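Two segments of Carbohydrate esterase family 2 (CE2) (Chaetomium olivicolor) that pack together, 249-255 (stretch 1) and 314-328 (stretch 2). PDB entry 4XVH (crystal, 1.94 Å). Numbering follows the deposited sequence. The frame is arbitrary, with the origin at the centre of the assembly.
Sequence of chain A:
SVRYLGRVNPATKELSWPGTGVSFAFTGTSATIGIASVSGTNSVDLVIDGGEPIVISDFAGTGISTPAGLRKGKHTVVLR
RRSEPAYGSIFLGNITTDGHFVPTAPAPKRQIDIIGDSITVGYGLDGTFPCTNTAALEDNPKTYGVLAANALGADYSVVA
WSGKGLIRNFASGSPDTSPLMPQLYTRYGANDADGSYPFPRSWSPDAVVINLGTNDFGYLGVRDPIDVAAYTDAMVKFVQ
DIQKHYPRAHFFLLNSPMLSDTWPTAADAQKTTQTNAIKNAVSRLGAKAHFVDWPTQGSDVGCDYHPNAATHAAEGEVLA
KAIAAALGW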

# COMPACT_ATOMS: atom_id res chain seq x y z
N ALA A 249 -9.33 -0.63 16.52
CA ALA A 249 -8.83 0.28 15.48
C ALA A 249 -9.91 1.23 15.00
O ALA A 249 -11.09 0.87 14.98
CB ALA A 249 -8.30 -0.52 14.29
N HIS A 250 -9.51 2.44 14.60
CA HIS A 250 -10.40 3.30 13.83
C HIS A 250 -10.25 3.01 12.34
O HIS A 250 -9.15 2.71 11.87
CB HIS A 250 -10.13 4.77 14.11
CG HIS A 250 -10.65 5.22 15.44
ND1 HIS A 250 -11.63 6.18 15.58
CD2 HIS A 250 -10.33 4.82 16.70
CE1 HIS A 250 -11.91 6.34 16.87
NE2 HIS A 250 -11.12 5.54 17.57
N PHE A 251 -11.36 3.09 11.61
CA PHE A 251 -11.33 2.78 10.18
C PHE A 251 -11.59 4.03 9.35
O PHE A 251 -12.51 4.83 9.66
CB PHE A 251 -12.36 1.67 9.87
CG PHE A 251 -11.96 0.33 10.43
CD1 PHE A 251 -12.08 0.08 11.79
CD2 PHE A 251 -11.39 -0.64 9.60
CE1 PHE A 251 -11.70 -1.13 12.33
CE2 PHE A 251 -11.00 -1.86 10.11
CZ PHE A 251 -11.14 -2.11 11.49
N PHE A 252 -10.81 4.19 8.28
CA PHE A 252 -10.85 5.35 7.41
C PHE A 252 -11.17 4.88 6.00
O PHE A 252 -10.33 4.27 5.32
CB PHE A 252 -9.52 6.11 7.51
CG PHE A 252 -9.29 6.64 8.90
CD1 PHE A 252 -8.70 5.83 9.87
CD2 PHE A 252 -9.80 7.88 9.29
CE1 PHE A 252 -8.56 6.26 11.19
CE2 PHE A 252 -9.65 8.32 10.64
CZ PHE A 252 -9.02 7.50 11.57
N LEU A 253 -12.41 5.16 5.59
CA LEU A 253 -12.97 4.67 4.33
C LEU A 253 -13.00 5.78 3.28
O LEU A 253 -13.68 6.80 3.45
CB LEU A 253 -14.38 4.11 4.56
CG LEU A 253 -14.53 3.14 5.73
CD1 LEU A 253 -15.95 2.51 5.78
CD2 LEU A 253 -13.50 2.03 5.74
N LEU A 254 -12.24 5.61 2.22
CA LEU A 254 -12.07 6.67 1.23
C LEU A 254 -12.84 6.40 -0.05
O LEU A 254 -12.93 5.26 -0.50
CB LEU A 254 -10.60 6.86 0.85
CG LEU A 254 -9.65 7.62 1.78
CD1 LEU A 254 -9.38 6.88 3.09
CD2 LEU A 254 -8.31 7.91 1.01
N ASN A 255 -13.35 7.45 -0.67
CA ASN A 255 -13.87 7.31 -2.00
C ASN A 255 -12.73 7.55 -3.01
O ASN A 255 -11.57 7.83 -2.63
CB ASN A 255 -15.05 8.28 -2.22
CG ASN A 255 -14.68 9.71 -1.90
OD1 ASN A 255 -13.52 10.01 -1.71
ND2 ASN A 255 -15.68 10.60 -1.86
N ALA A 314 -1.31 15.58 -1.75
CA ALA A 314 -2.43 16.38 -1.25
C ALA A 314 -3.39 15.54 -0.38
O ALA A 314 -3.82 15.97 0.71
CB ALA A 314 -3.17 17.03 -2.41
N GLU A 315 -3.70 14.33 -0.80
CA GLU A 315 -4.62 13.50 0.00
C GLU A 315 -3.89 12.90 1.21
O GLU A 315 -4.51 12.60 2.25
CB GLU A 315 -5.23 12.38 -0.85
CG GLU A 315 -6.31 11.53 -0.15
CD GLU A 315 -7.60 12.27 0.13
OE1 GLU A 315 -7.74 13.45 -0.31
OE2 GLU A 315 -8.47 11.65 0.80
N GLY A 316 -2.58 12.76 1.09
CA GLY A 316 -1.79 12.30 2.23
C GLY A 316 -1.98 13.25 3.40
O GLY A 316 -2.13 12.84 4.56
N GLU A 317 -1.98 14.54 3.09
CA GLU A 317 -2.20 15.56 4.13
C GLU A 317 -3.60 15.50 4.69
O GLU A 317 -3.82 15.58 5.90
CB GLU A 317 -1.96 16.96 3.57
CG GLU A 317 -0.61 17.50 3.91
CD GLU A 317 -0.38 17.60 5.44
OE1 GLU A 317 -1.12 18.34 6.15
OE2 GLU A 317 0.56 16.92 5.91
N VAL A 318 -4.58 15.37 3.80
CA VAL A 318 -5.96 15.24 4.25
C VAL A 318 -6.11 14.03 5.18
O VAL A 318 -6.71 14.11 6.25
CB VAL A 318 -6.93 15.09 3.06
CG1 VAL A 318 -8.29 14.59 3.51
CG2 VAL A 318 -7.04 16.42 2.29
N LEU A 319 -5.55 12.90 4.77
CA LEU A 319 -5.72 11.68 5.54
C LEU A 319 -4.95 11.73 6.85
O LEU A 319 -5.46 11.30 7.90
CB LEU A 319 -5.30 10.47 4.69
CG LEU A 319 -5.36 9.12 5.40
CD1 LEU A 319 -6.79 8.82 5.88
CD2 LEU A 319 -4.78 8.02 4.44
N ALA A 320 -3.74 12.28 6.81
CA ALA A 320 -3.00 12.43 8.05
C ALA A 320 -3.80 13.23 9.09
O ALA A 320 -3.89 12.84 10.27
CB ALA A 320 -1.65 13.10 7.79
N LYS A 321 -4.40 14.35 8.67
CA LYS A 321 -5.17 15.16 9.62
C LYS A 321 -6.41 14.41 10.14
O LYS A 321 -6.79 14.54 11.30
CB LYS A 321 -5.62 16.49 8.98
CG LYS A 321 -4.51 17.48 8.60
CD LYS A 321 -5.16 18.78 8.17
CE LYS A 321 -4.24 19.70 7.41
NZ LYS A 321 -5.06 20.77 6.70
N ALA A 322 -7.06 13.67 9.26
CA ALA A 322 -8.28 12.96 9.64
C ALA A 322 -7.99 11.85 10.66
O ALA A 322 -8.78 11.63 11.56
CB ALA A 322 -8.94 12.38 8.41
N ILE A 323 -6.89 11.13 10.46
CA ILE A 323 -6.50 10.08 11.39
C ILE A 323 -6.12 10.74 12.70
O ILE A 323 -6.56 10.30 13.79
CB ILE A 323 -5.32 9.24 10.83
CG1 ILE A 323 -5.76 8.48 9.57
CG2 ILE A 323 -4.78 8.32 11.92
CD1 ILE A 323 -4.63 7.68 8.85
N ALA A 324 -5.31 11.80 12.60
CA ALA A 324 -4.86 12.52 13.80
C ALA A 324 -6.07 12.99 14.60
O ALA A 324 -6.08 12.87 15.84
CB ALA A 324 -3.94 13.74 13.45
N ALA A 325 -7.06 13.56 13.91
CA ALA A 325 -8.23 14.12 14.61
C ALA A 325 -8.98 13.01 15.32
O ALA A 325 -9.41 13.15 16.48
CB ALA A 325 -9.15 14.82 13.63
N ALA A 326 -9.15 11.90 14.62
CA ALA A 326 -9.88 10.76 15.16
C ALA A 326 -9.18 10.16 16.37
O ALA A 326 -9.83 9.71 17.31
CB ALA A 326 -10.09 9.68 14.08
N LEU A 327 -7.84 10.13 16.33
CA LEU A 327 -7.07 9.38 17.34
C LEU A 327 -6.53 10.27 18.46
O LEU A 327 -5.96 9.77 19.43
CB LEU A 327 -5.91 8.65 16.68
CG LEU A 327 -6.30 7.32 16.01
CD1 LEU A 327 -7.34 7.51 14.96
CD2 LEU A 327 -5.15 6.74 15.34
N GLY A 328 -6.68 11.59 18.32
CA GLY A 328 -6.14 12.54 19.28
C GLY A 328 -4.62 12.68 19.14
O GLY A 328 -3.92 12.91 20.11

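Strand 250-254 packs against helix 314-327 in a roughly antiparallel arrangement, with 152° between their N-to-C directions and a closest approach of 9.8 Å between axes. His 250 therefore lies opposite Ala 326, near the helix C-terminus, whereas Leu 254 reaches back to Glu 315. The helix is held by its own i to i+4 hydrogen bonds, such as Ile 323 N to Leu 319 O at 2.9 Å, and ends at Leu 327; Gly 328 then leaves helical geometry with a positive phi. No hydrogen bond crosses between the stretches, so the 360 Å² they bury rests on van der Waals packing, of strand side chains against both side chains and backbone of the helix.

The alternation of the strand decides which residues take part. His 250, Phe 252 and Leu 254 point toward the helix, while Phe 251 and Leu 253 make no contact with it. Phe 252 is the centre of the interface. Its ring, set by an m rotamer, lies with one face beneath Ile 323, whose CG1 stands 3.8 Å from the Phe 252 ring centroid and only 4° off the ring normal, a well-aligned CH-pi contact. At the ring edge, Phe 252 CZ meets Ala 326 CB at 3.5 Å and Leu 327 CD1 at 3.8 Å. The aromatic tip also comes close to the helix backbone, with Phe 252 CZ 3.6 Å from Ile 323 CA.

On the N-terminal side of the strand, His 250 CB rests 4.0 Å from Leu 327 CD1. The imidazole packs beside Ala 326 without bonding to it; its ND1 is hydrogen-bonded elsewhere in the structure. At the other end, Leu 319 CD1 bridges two strand residues, 4.2 Å from Phe 252 CB and 4.3 Å from Leu 254 CD1. Leu 254 CD2 also approaches Glu 315 OE2 at 3.7 Å, a van der Waals contact.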